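Local coordinates for protein PAN2-PAN3 deadenylation complex catalytic subunit pan2 (Neurospora crassa, PDB 4CZX) that probably shortens the poly(A) tails of mRNA as the catalytic subunit of the PAN2-PAN3 deadenylase, of which this chain is the N-terminal WD40 domain, at residues I260-G266 against V289-V295. Residues are numbered along the deposited sequence.
Sequences IVVNQAG and VVLHFDV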
ATOM      1  N   ILE A 260     -48.060  -3.354  -9.355  1.00 31.92           N
ATOM      2  CA  ILE A 260     -47.625  -2.170  -8.639  1.00 31.22           C
ATOM      3  C   ILE A 260     -46.799  -1.327  -9.598  1.00 30.11           C
ATOM      4  O   ILE A 260     -45.736  -1.750 -10.013  1.00 31.81           O
ATOM      5  CB  ILE A 260     -46.787  -2.532  -7.409  1.00 33.66           C
ATOM      6  CG1 ILE A 260     -47.581  -3.479  -6.499  1.00 36.34           C
ATOM      7  CG2 ILE A 260     -46.390  -1.281  -6.660  1.00 32.24           C
ATOM      8  CD1 ILE A 260     -46.712  -4.168  -5.441  1.00 42.79           C
ATOM      9  N   VAL A 261     -47.306  -0.149  -9.950  1.00 31.80           N
ATOM     10  CA  VAL A 261     -46.720   0.661 -11.017  1.00 30.11           C
ATOM     11  C   VAL A 261     -46.158   1.975 -10.495  1.00 27.19           C
ATOM     12  O   VAL A 261     -46.821   2.678  -9.726  1.00 34.91           O
ATOM     13  CB  VAL A 261     -47.764   0.970 -12.104  1.00 33.74           C
ATOM     14  CG1 VAL A 261     -47.094   1.635 -13.303  1.00 36.28           C
ATOM     15  CG2 VAL A 261     -48.479  -0.307 -12.505  1.00 36.08           C
ATOM     16  N   VAL A 262     -44.950   2.319 -10.936  1.00 28.09           N
ATOM     17  CA  VAL A 262     -44.218   3.432 -10.360  1.00 27.85           C
ATOM     18  C   VAL A 262     -43.710   4.373 -11.450  1.00 31.16           C
ATOM     19  O   VAL A 262     -43.171   3.920 -12.458  1.00 34.79           O
ATOM     20  CB  VAL A 262     -43.006   2.935  -9.524  1.00 38.64           C
ATOM     21  CG1 VAL A 262     -42.380   4.086  -8.757  1.00 34.32           C
ATOM     22  CG2 VAL A 262     -43.433   1.818  -8.567  1.00 42.33           C
ATOM     23  N   ASN A 263     -43.872   5.675 -11.240  1.00 32.24           N
ATOM     24  CA  ASN A 263     -43.296   6.653 -12.161  1.00 32.17           C
ATOM     25  C   ASN A 263     -42.029   7.261 -11.565  1.00 37.17           C
ATOM     26  O   ASN A 263     -41.699   7.018 -10.402  1.00 33.26           O
ATOM     27  CB  ASN A 263     -44.343   7.724 -12.532  1.00 33.04           C
ATOM     28  CG  ASN A 263     -44.250   9.000 -11.703  1.00 34.73           C
ATOM     29  OD1 ASN A 263     -43.939   8.986 -10.515  1.00 41.26           O
ATOM     30  ND2 ASN A 263     -44.552  10.125 -12.347  1.00 37.03           N
ATOM     31  N   GLN A 264     -41.315   8.055 -12.355  1.00 30.75           N
ATOM     32  CA  GLN A 264     -40.005   8.531 -11.930  1.00 32.26           C
ATOM     33  C   GLN A 264     -40.067   9.551 -10.790  1.00 31.74           C
ATOM     34  O   GLN A 264     -39.057   9.812 -10.135  1.00 36.45           O
ATOM     35  CB  GLN A 264     -39.262   9.118 -13.135  1.00 33.85           C
ATOM     36  CG  GLN A 264     -38.831   8.029 -14.120  1.00 35.89           C
ATOM     37  CD  GLN A 264     -37.893   8.546 -15.196  1.00 45.64           C
ATOM     38  OE1 GLN A 264     -38.166   9.555 -15.839  1.00 40.96           O
ATOM     39  NE2 GLN A 264     -36.781   7.848 -15.396  1.00 46.70           N
ATOM     40  N   ALA A 265     -41.246  10.113 -10.545  1.00 30.98           N
ATOM     41  CA  ALA A 265     -41.428  11.033  -9.425  1.00 37.41           C
ATOM     42  C   ALA A 265     -41.829  10.301  -8.140  1.00 38.62           C
ATOM     43  O   ALA A 265     -42.098  10.924  -7.112  1.00 37.44           O
ATOM     44  CB  ALA A 265     -42.462  12.089  -9.774  1.00 37.40           C
ATOM     45  N   GLY A 266     -41.883   8.979  -8.206  1.00 35.52           N
ATOM     46  CA  GLY A 266     -42.223   8.186  -7.033  1.00 36.48           C
ATOM     47  C   GLY A 266     -43.715   8.029  -6.786  1.00 41.46           C
ATOM     48  O   GLY A 266     -44.128   7.586  -5.710  1.00 39.66           O
ATOM     49  N   VAL A 289     -34.729  11.482  -9.046  1.00 38.78           N
ATOM     50  CA  VAL A 289     -35.529  10.704  -9.980  1.00 35.53           C
ATOM     51  C   VAL A 289     -35.453   9.224  -9.599  1.00 35.83           C
ATOM     52  O   VAL A 289     -34.365   8.707  -9.368  1.00 31.39           O
ATOM     53  CB  VAL A 289     -35.031  10.886 -11.418  1.00 38.24           C
ATOM     54  CG1 VAL A 289     -35.798   9.993 -12.368  1.00 40.69           C
ATOM     55  CG2 VAL A 289     -35.132  12.356 -11.836  1.00 49.51           C
ATOM     56  N   VAL A 290     -36.595   8.548  -9.525  1.00 34.43           N
ATOM     57  CA  VAL A 290     -36.592   7.127  -9.178  1.00 34.00           C
ATOM     58  C   VAL A 290     -35.958   6.334 -10.316  1.00 35.97           C
ATOM     59  O   VAL A 290     -36.298   6.540 -11.485  1.00 33.89           O
ATOM     60  CB  VAL A 290     -38.018   6.593  -8.888  1.00 34.04           C
ATOM     61  CG1 VAL A 290     -37.968   5.110  -8.559  1.00 27.16           C
ATOM     62  CG2 VAL A 290     -38.647   7.366  -7.748  1.00 33.51           C
ATOM     63  N   LEU A 291     -35.011   5.461  -9.971  1.00 26.43           N
ATOM     64  CA  LEU A 291     -34.290   4.645 -10.953  1.00 25.17           C
ATOM     65  C   LEU A 291     -34.562   3.150 -10.838  1.00 26.32           C
ATOM     66  O   LEU A 291     -34.447   2.420 -11.828  1.00 28.17           O
ATOM     67  CB  LEU A 291     -32.782   4.853 -10.821  1.00 25.62           C
ATOM     68  CG  LEU A 291     -32.224   6.215 -11.224  1.00 32.73           C
ATOM     69  CD1 LEU A 291     -30.717   6.185 -11.070  1.00 35.45           C
ATOM     70  CD2 LEU A 291     -32.614   6.569 -12.651  1.00 36.74           C
ATOM     71  N   HIS A 292     -34.851   2.688  -9.620  1.00 28.39           N
ATOM     72  CA  HIS A 292     -35.111   1.265  -9.386  1.00 27.02           C
ATOM     73  C   HIS A 292     -36.205   1.065  -8.361  1.00 25.59           C
ATOM     74  O   HIS A 292     -36.439   1.917  -7.504  1.00 29.34           O
ATOM     75  CB  HIS A 292     -33.837   0.524  -8.923  1.00 24.95           C
ATOM     76  CG  HIS A 292     -32.634   0.829  -9.750  1.00 25.73           C
ATOM     77  ND1 HIS A 292     -32.445   0.310 -11.012  1.00 26.47           N
ATOM     78  CD2 HIS A 292     -31.554   1.605  -9.492  1.00 25.24           C
ATOM     79  CE1 HIS A 292     -31.317   0.787 -11.514  1.00 26.57           C
ATOM     80  NE2 HIS A 292     -30.750   1.565 -10.607  1.00 32.13           N
ATOM     81  N   PHE A 293     -36.853  -0.091  -8.456  1.00 26.86           N
ATOM     82  CA  PHE A 293     -38.005  -0.431  -7.634  1.00 27.50           C
ATOM     83  C   PHE A 293     -38.062  -1.940  -7.387  1.00 26.07           C
ATOM     84  O   PHE A 293     -37.750  -2.731  -8.278  1.00 26.64           O
ATOM     85  CB  PHE A 293     -39.303   0.049  -8.312  1.00 25.90           C
ATOM     86  CG  PHE A 293     -40.546  -0.381  -7.602  1.00 30.04           C
ATOM     87  CD1 PHE A 293     -40.863   0.149  -6.360  1.00 34.24           C
ATOM     88  CD2 PHE A 293     -41.401  -1.315  -8.172  1.00 34.42           C
ATOM     89  CE1 PHE A 293     -42.013  -0.237  -5.700  1.00 39.19           C
ATOM     90  CE2 PHE A 293     -42.559  -1.712  -7.511  1.00 36.12           C
ATOM     91  CZ  PHE A 293     -42.857  -1.178  -6.272  1.00 33.67           C
ATOM     92  N   ASP A 294     -38.447  -2.344  -6.181  1.00 25.58           N
ATOM     93  CA  ASP A 294     -38.795  -3.744  -5.949  1.00 25.48           C
ATOM     94  C   ASP A 294     -39.841  -3.854  -4.845  1.00 28.54           C
ATOM     95  O   ASP A 294     -40.053  -2.911  -4.072  1.00 30.03           O
ATOM     96  CB  ASP A 294     -37.539  -4.577  -5.588  1.00 25.40           C
ATOM     97  CG  ASP A 294     -37.748  -6.073  -5.773  1.00 30.99           C
ATOM     98  OD1 ASP A 294     -38.675  -6.465  -6.530  1.00 27.14           O
ATOM     99  OD2 ASP A 294     -36.996  -6.863  -5.151  1.00 27.24           O
ATOM    100  N   VAL A 295     -40.490  -5.014  -4.783  1.00 26.32           N
ATOM    101  CA  VAL A 295     -41.449  -5.334  -3.728  1.00 26.58           C
ATOM    102  C   VAL A 295     -40.996  -6.616  -3.021  1.00 30.03           C
ATOM    103  O   VAL A 295     -40.430  -7.504  -3.653  1.00 28.60           O
ATOM    104  CB  VAL A 295     -42.882  -5.513  -4.285  1.00 32.79           C
ATOM    105  CG1 VAL A 295     -42.947  -6.699  -5.252  1.00 32.11           C
ATOM    106  CG2 VAL A 295     -43.886  -5.695  -3.153  1.00 31.35           C
TER
HETATM  107  O   HOH W   1     -36.697   5.012 -13.707  1.00 34.94           O
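Val289 leads into strand 290-295 and lies against the turn that follows strand 258-262: its CG1 is 3.7 Å from Gln264 CB, while its own backbone N is held by Asn307. The next residue makes the one direct hydrogen bond between the segments, Val290 N to Gln264 O, 2.8 Å long and nearly straight at 177°. The acceptor carbonyl belongs to a type I turn from Asn263 to Gly266, closed by Gly266 N to Asn263 O at 2.9 Å; Asn263 OD1 also accepts from Gln267 N and, weakly, from Ala265 N. Val290 CG2 fits under this turn, 3.6 Å from Gly266 N, and a water links Val290 O (2.7 Å) to Gln264 NE2 (3.3 Å, weak). Leu291 and His292 form a classic beta bulge opposite Ala305; Leu291 directs its CA-to-CB bond away from 260-266. Strands 258-262 and 290-295 belong to two successive blades of the WD40 beta-propeller, the latter being the first strand of a blade that the N-terminal strand 10-16 completes, the usual closure of such a ring. The axes of residues 260-262 and 290-295 run roughly antiparallel (166° between N-to-C directions) and come no closer than 9.0 Å, too far for backbone pairing, so side chains fill the gap. Phe293 is central here: Val262 CG2 sits 3.5 Å from its ring centroid, 1° off the normal, in a CH-pi contact, and Ile260 CG2 approaches Phe293 CZ to 3.6 Å. Asp294 instead salt-bridges Arg250 and bonds Phe35 N, whereas Val295 points toward 260-266, placing CG2 3.9 Å from Ile260 CD1.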